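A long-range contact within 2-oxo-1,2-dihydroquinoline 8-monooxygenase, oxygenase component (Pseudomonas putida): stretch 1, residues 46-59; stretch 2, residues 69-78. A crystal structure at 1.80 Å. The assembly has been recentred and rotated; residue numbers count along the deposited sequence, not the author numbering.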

# COMPACT_ATOMS: atom_id res chain seq x y z
N PRO A 46 -1.93 -12.05 26.18
CA PRO A 46 -2.46 -13.35 25.78
C PRO A 46 -1.90 -13.60 24.38
O PRO A 46 -1.90 -12.70 23.53
CB PRO A 46 -3.97 -13.11 25.80
CG PRO A 46 -4.09 -11.67 25.41
CD PRO A 46 -2.99 -11.03 26.22
N ALA A 47 -1.38 -14.80 24.14
CA ALA A 47 -0.81 -15.12 22.83
C ALA A 47 -1.74 -15.97 21.97
O ALA A 47 -1.97 -15.67 20.79
CB ALA A 47 0.53 -15.84 23.01
N LEU A 48 -2.25 -17.04 22.56
CA LEU A 48 -3.13 -17.96 21.84
C LEU A 48 -4.00 -18.72 22.82
O LEU A 48 -3.66 -18.80 24.00
CB LEU A 48 -2.30 -18.99 21.06
CG LEU A 48 -1.39 -18.55 19.91
CD1 LEU A 48 -0.44 -19.67 19.55
CD2 LEU A 48 -2.24 -18.16 18.71
N PHE A 49 -5.12 -19.24 22.35
CA PHE A 49 -5.98 -20.05 23.19
C PHE A 49 -5.28 -21.40 23.19
O PHE A 49 -4.58 -21.75 22.23
CB PHE A 49 -7.37 -20.21 22.59
CG PHE A 49 -8.27 -19.02 22.79
CD1 PHE A 49 -8.72 -18.28 21.70
CD2 PHE A 49 -8.69 -18.66 24.08
CE1 PHE A 49 -9.57 -17.18 21.88
CE2 PHE A 49 -9.54 -17.56 24.27
CZ PHE A 49 -9.98 -16.82 23.16
N THR A 50 -5.45 -22.18 24.25
CA THR A 50 -4.83 -23.48 24.32
C THR A 50 -5.16 -24.34 23.10
O THR A 50 -4.30 -25.05 22.59
CB THR A 50 -5.27 -24.20 25.62
OG1 THR A 50 -4.70 -23.52 26.75
CG2 THR A 50 -4.83 -25.65 25.63
N HIS A 51 -6.40 -24.26 22.64
CA HIS A 51 -6.82 -25.06 21.49
C HIS A 51 -6.12 -24.66 20.19
O HIS A 51 -6.20 -25.37 19.19
CB HIS A 51 -8.35 -25.02 21.32
CG HIS A 51 -8.90 -23.66 21.01
ND1 HIS A 51 -8.74 -23.06 19.77
CD2 HIS A 51 -9.66 -22.82 21.74
CE1 HIS A 51 -9.38 -21.90 19.77
NE2 HIS A 51 -9.94 -21.73 20.95
N GLU A 52 -5.41 -23.53 20.21
CA GLU A 52 -4.70 -23.09 19.02
C GLU A 52 -3.28 -23.64 18.97
O GLU A 52 -2.54 -23.36 18.03
CB GLU A 52 -4.65 -21.56 18.98
CG GLU A 52 -5.97 -20.91 18.66
CD GLU A 52 -5.87 -19.40 18.61
OE1 GLU A 52 -5.73 -18.78 19.68
OE2 GLU A 52 -5.93 -18.82 17.50
N LEU A 53 -2.90 -24.43 19.97
CA LEU A 53 -1.56 -25.00 20.05
C LEU A 53 -1.63 -26.39 20.69
O LEU A 53 -1.61 -26.53 21.90
CB LEU A 53 -0.65 -24.09 20.87
CG LEU A 53 0.75 -23.62 20.42
CD1 LEU A 53 1.80 -24.21 21.25
CD2 LEU A 53 0.97 -23.84 18.99
N GLU A 54 -1.72 -27.42 19.85
CA GLU A 54 -1.78 -28.80 20.34
C GLU A 54 -0.36 -29.35 20.44
O GLU A 54 0.59 -28.70 20.00
CB GLU A 54 -2.62 -29.65 19.39
CG GLU A 54 -4.04 -29.16 19.25
CD GLU A 54 -4.85 -29.97 18.26
OE1 GLU A 54 -6.04 -29.65 18.07
OE2 GLU A 54 -4.30 -30.93 17.67
N GLU A 55 -0.22 -30.55 21.00
CA GLU A 55 1.09 -31.16 21.16
C GLU A 55 1.85 -31.18 19.84
O GLU A 55 1.32 -31.65 18.83
CB GLU A 55 0.96 -32.58 21.69
CG GLU A 55 2.29 -33.29 21.93
CD GLU A 55 3.07 -32.72 23.11
OE1 GLU A 55 4.26 -33.08 23.26
OE2 GLU A 55 2.50 -31.94 23.89
N ASP A 56 3.08 -30.68 19.85
CA ASP A 56 3.93 -30.65 18.66
C ASP A 56 3.55 -29.61 17.62
O ASP A 56 4.14 -29.56 16.55
CB ASP A 56 3.97 -32.03 18.00
CG ASP A 56 5.15 -32.87 18.48
OD1 ASP A 56 5.15 -34.09 18.21
OD2 ASP A 56 6.08 -32.31 19.10
N GLN A 57 2.57 -28.77 17.94
CA GLN A 57 2.17 -27.74 16.99
C GLN A 57 3.07 -26.52 17.20
O GLN A 57 3.51 -26.24 18.32
CB GLN A 57 0.71 -27.35 17.20
CG GLN A 57 0.16 -26.50 16.07
CD GLN A 57 -1.31 -26.18 16.23
OE1 GLN A 57 -2.00 -26.78 17.05
NE2 GLN A 57 -1.80 -25.22 15.44
N VAL A 58 3.37 -25.82 16.11
CA VAL A 58 4.20 -24.62 16.15
C VAL A 58 3.39 -23.50 15.54
O VAL A 58 2.70 -23.70 14.55
CB VAL A 58 5.50 -24.82 15.33
CG1 VAL A 58 6.27 -23.49 15.23
CG2 VAL A 58 6.36 -25.88 15.99
N GLN A 59 3.46 -22.31 16.13
CA GLN A 59 2.70 -21.18 15.63
C GLN A 59 3.41 -19.85 15.85
O GLN A 59 3.92 -19.57 16.94
CB GLN A 59 1.33 -21.13 16.33
CG GLN A 59 0.46 -19.97 15.86
CD GLN A 59 -0.07 -20.17 14.46
OE1 GLN A 59 -0.79 -21.13 14.19
NE2 GLN A 59 0.28 -19.26 13.56
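Stretch 2 (69-78) VLRRVNGKVF

Arg71 and Arg72 of stretch 2, and Asp56 and Glu55 of stretch 1, supply the strongest side-chain polar contacts. Arg71 forms a salt bridge with Asp56, NH1 to OD2 at 3.1 Å, and a water reinforces it by accepting from Arg71 NE (2.8 Å) while donating to Asp56 O (2.4 Å) and Asp56 OD2 (3.1 Å). Arg72, extended through chi1 and chi2 (both t) and then bent at chi3 (m), sets the edge of its guanidinium against the carbonyl of Leu53, with NE and NH1 donating to Leu53 O at 2.7 and 3.0 Å. Its NH2 turns back to Gly75 O (2.9 Å), tying the side chain to its own hairpin.

That hairpin, whose first strand runs to Val73 and whose second starts at Lys76, reverses through a type I' turn from Val73 to Lys76. The carboxylate of Glu55 reaches the turn although its CA-to-CB bond points away: OE1 accepts from Asn74 N at 2.5 Å and OE2 from Gly75 N at 2.9 Å.

Stretch 2 runs antiparallel to the end of stretch 1. Gln59 and Leu70 form a hydrogen-bonded pair, Gln59 N to Leu70 O at 2.9 Å and Leu70 N to Gln59 O at 2.8 Å. Val58 and Arg71 form the neighbouring non-hydrogen-bonded pair, their CA atoms 4.5 Å apart. Beyond it the pairing loosens: Arg72 N to Gln57 O is a weak bond of 3.4 Å. The type II turn from Glu54 to Gln57 leads into this strand, and within it Asp56 N donates to Arg72 O at 2.8 Å.

Apolar packing completes the contact. Val58 CG1 lies 3.5 Å from Val69 CG2. Leu70 packs near Ala47 (CD2 to CB, 4.2 Å), and Leu53 CD1 approaches Leu70 CB at 4.4 Å and Val77 CG1 at 4.0 Å.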

# COMPACT_ATOMS: atom_id res chain seq x y z
N VAL A 69 7.48 -17.15 18.17
CA VAL A 69 7.07 -18.47 17.72
C VAL A 69 6.88 -19.34 18.96
O VAL A 69 7.69 -19.31 19.89
CB VAL A 69 8.13 -19.09 16.78
CG1 VAL A 69 9.48 -19.16 17.48
CG2 VAL A 69 7.67 -20.47 16.31
N LEU A 70 5.79 -20.10 18.97
CA LEU A 70 5.49 -20.98 20.11
C LEU A 70 5.37 -22.43 19.69
O LEU A 70 4.96 -22.74 18.57
CB LEU A 70 4.18 -20.56 20.80
CG LEU A 70 4.00 -19.15 21.35
CD1 LEU A 70 3.61 -18.20 20.25
CD2 LEU A 70 2.94 -19.18 22.42
N ARG A 71 5.76 -23.32 20.59
CA ARG A 71 5.68 -24.76 20.35
C ARG A 71 5.34 -25.48 21.64
O ARG A 71 5.85 -25.13 22.70
CB ARG A 71 7.00 -25.31 19.81
CG ARG A 71 6.93 -26.82 19.53
CD ARG A 71 8.29 -27.45 19.30
NE ARG A 71 8.16 -28.88 19.04
CZ ARG A 71 9.16 -29.76 19.13
NH1 ARG A 71 8.94 -31.04 18.88
NH2 ARG A 71 10.37 -29.37 19.49
N ARG A 72 4.46 -26.48 21.56
CA ARG A 72 4.11 -27.24 22.75
C ARG A 72 4.82 -28.59 22.69
O ARG A 72 4.68 -29.32 21.71
CB ARG A 72 2.60 -27.48 22.83
CG ARG A 72 2.20 -28.26 24.10
CD ARG A 72 0.74 -28.71 24.05
NE ARG A 72 -0.22 -27.60 23.96
CZ ARG A 72 -0.52 -26.79 24.97
NH1 ARG A 72 -1.39 -25.81 24.79
NH2 ARG A 72 0.03 -26.96 26.16
N VAL A 73 5.60 -28.89 23.72
CA VAL A 73 6.32 -30.16 23.77
C VAL A 73 6.09 -30.80 25.13
O VAL A 73 6.37 -30.20 26.17
CB VAL A 73 7.82 -29.97 23.56
CG1 VAL A 73 8.51 -31.33 23.54
CG2 VAL A 73 8.07 -29.26 22.25
N ASN A 74 5.59 -32.04 25.12
CA ASN A 74 5.30 -32.76 26.35
C ASN A 74 4.33 -31.96 27.22
O ASN A 74 4.49 -31.89 28.43
CB ASN A 74 6.58 -33.04 27.15
CG ASN A 74 7.57 -33.91 26.39
OD1 ASN A 74 7.19 -34.91 25.76
ND2 ASN A 74 8.84 -33.56 26.45
N GLY A 75 3.34 -31.36 26.57
CA GLY A 75 2.36 -30.58 27.31
C GLY A 75 2.77 -29.17 27.66
O GLY A 75 1.91 -28.34 27.95
N LYS A 76 4.06 -28.88 27.61
CA LYS A 76 4.53 -27.54 27.95
C LYS A 76 4.79 -26.66 26.72
O LYS A 76 5.37 -27.11 25.73
CB LYS A 76 5.80 -27.63 28.80
CG LYS A 76 6.23 -26.30 29.38
CD LYS A 76 7.48 -26.44 30.24
CE LYS A 76 7.92 -25.09 30.79
NZ LYS A 76 9.18 -25.19 31.58
N VAL A 77 4.36 -25.40 26.80
CA VAL A 77 4.54 -24.45 25.70
C VAL A 77 5.76 -23.56 25.90
O VAL A 77 5.98 -23.03 26.99
CB VAL A 77 3.30 -23.53 25.55
CG1 VAL A 77 3.52 -22.54 24.42
CG2 VAL A 77 2.07 -24.35 25.29
N PHE A 78 6.54 -23.38 24.84
CA PHE A 78 7.73 -22.53 24.88
C PHE A 78 7.58 -21.42 23.86
O PHE A 78 6.93 -21.60 22.83
CB PHE A 78 8.99 -23.34 24.58
CG PHE A 78 9.29 -24.40 25.60
CD1 PHE A 78 8.64 -25.63 25.55
CD2 PHE A 78 10.19 -24.16 26.63
CE1 PHE A 78 8.88 -26.60 26.52
CE2 PHE A 78 10.43 -25.12 27.61
CZ PHE A 78 9.77 -26.34 27.56
O HOH W 1 6.48 -29.96 17.06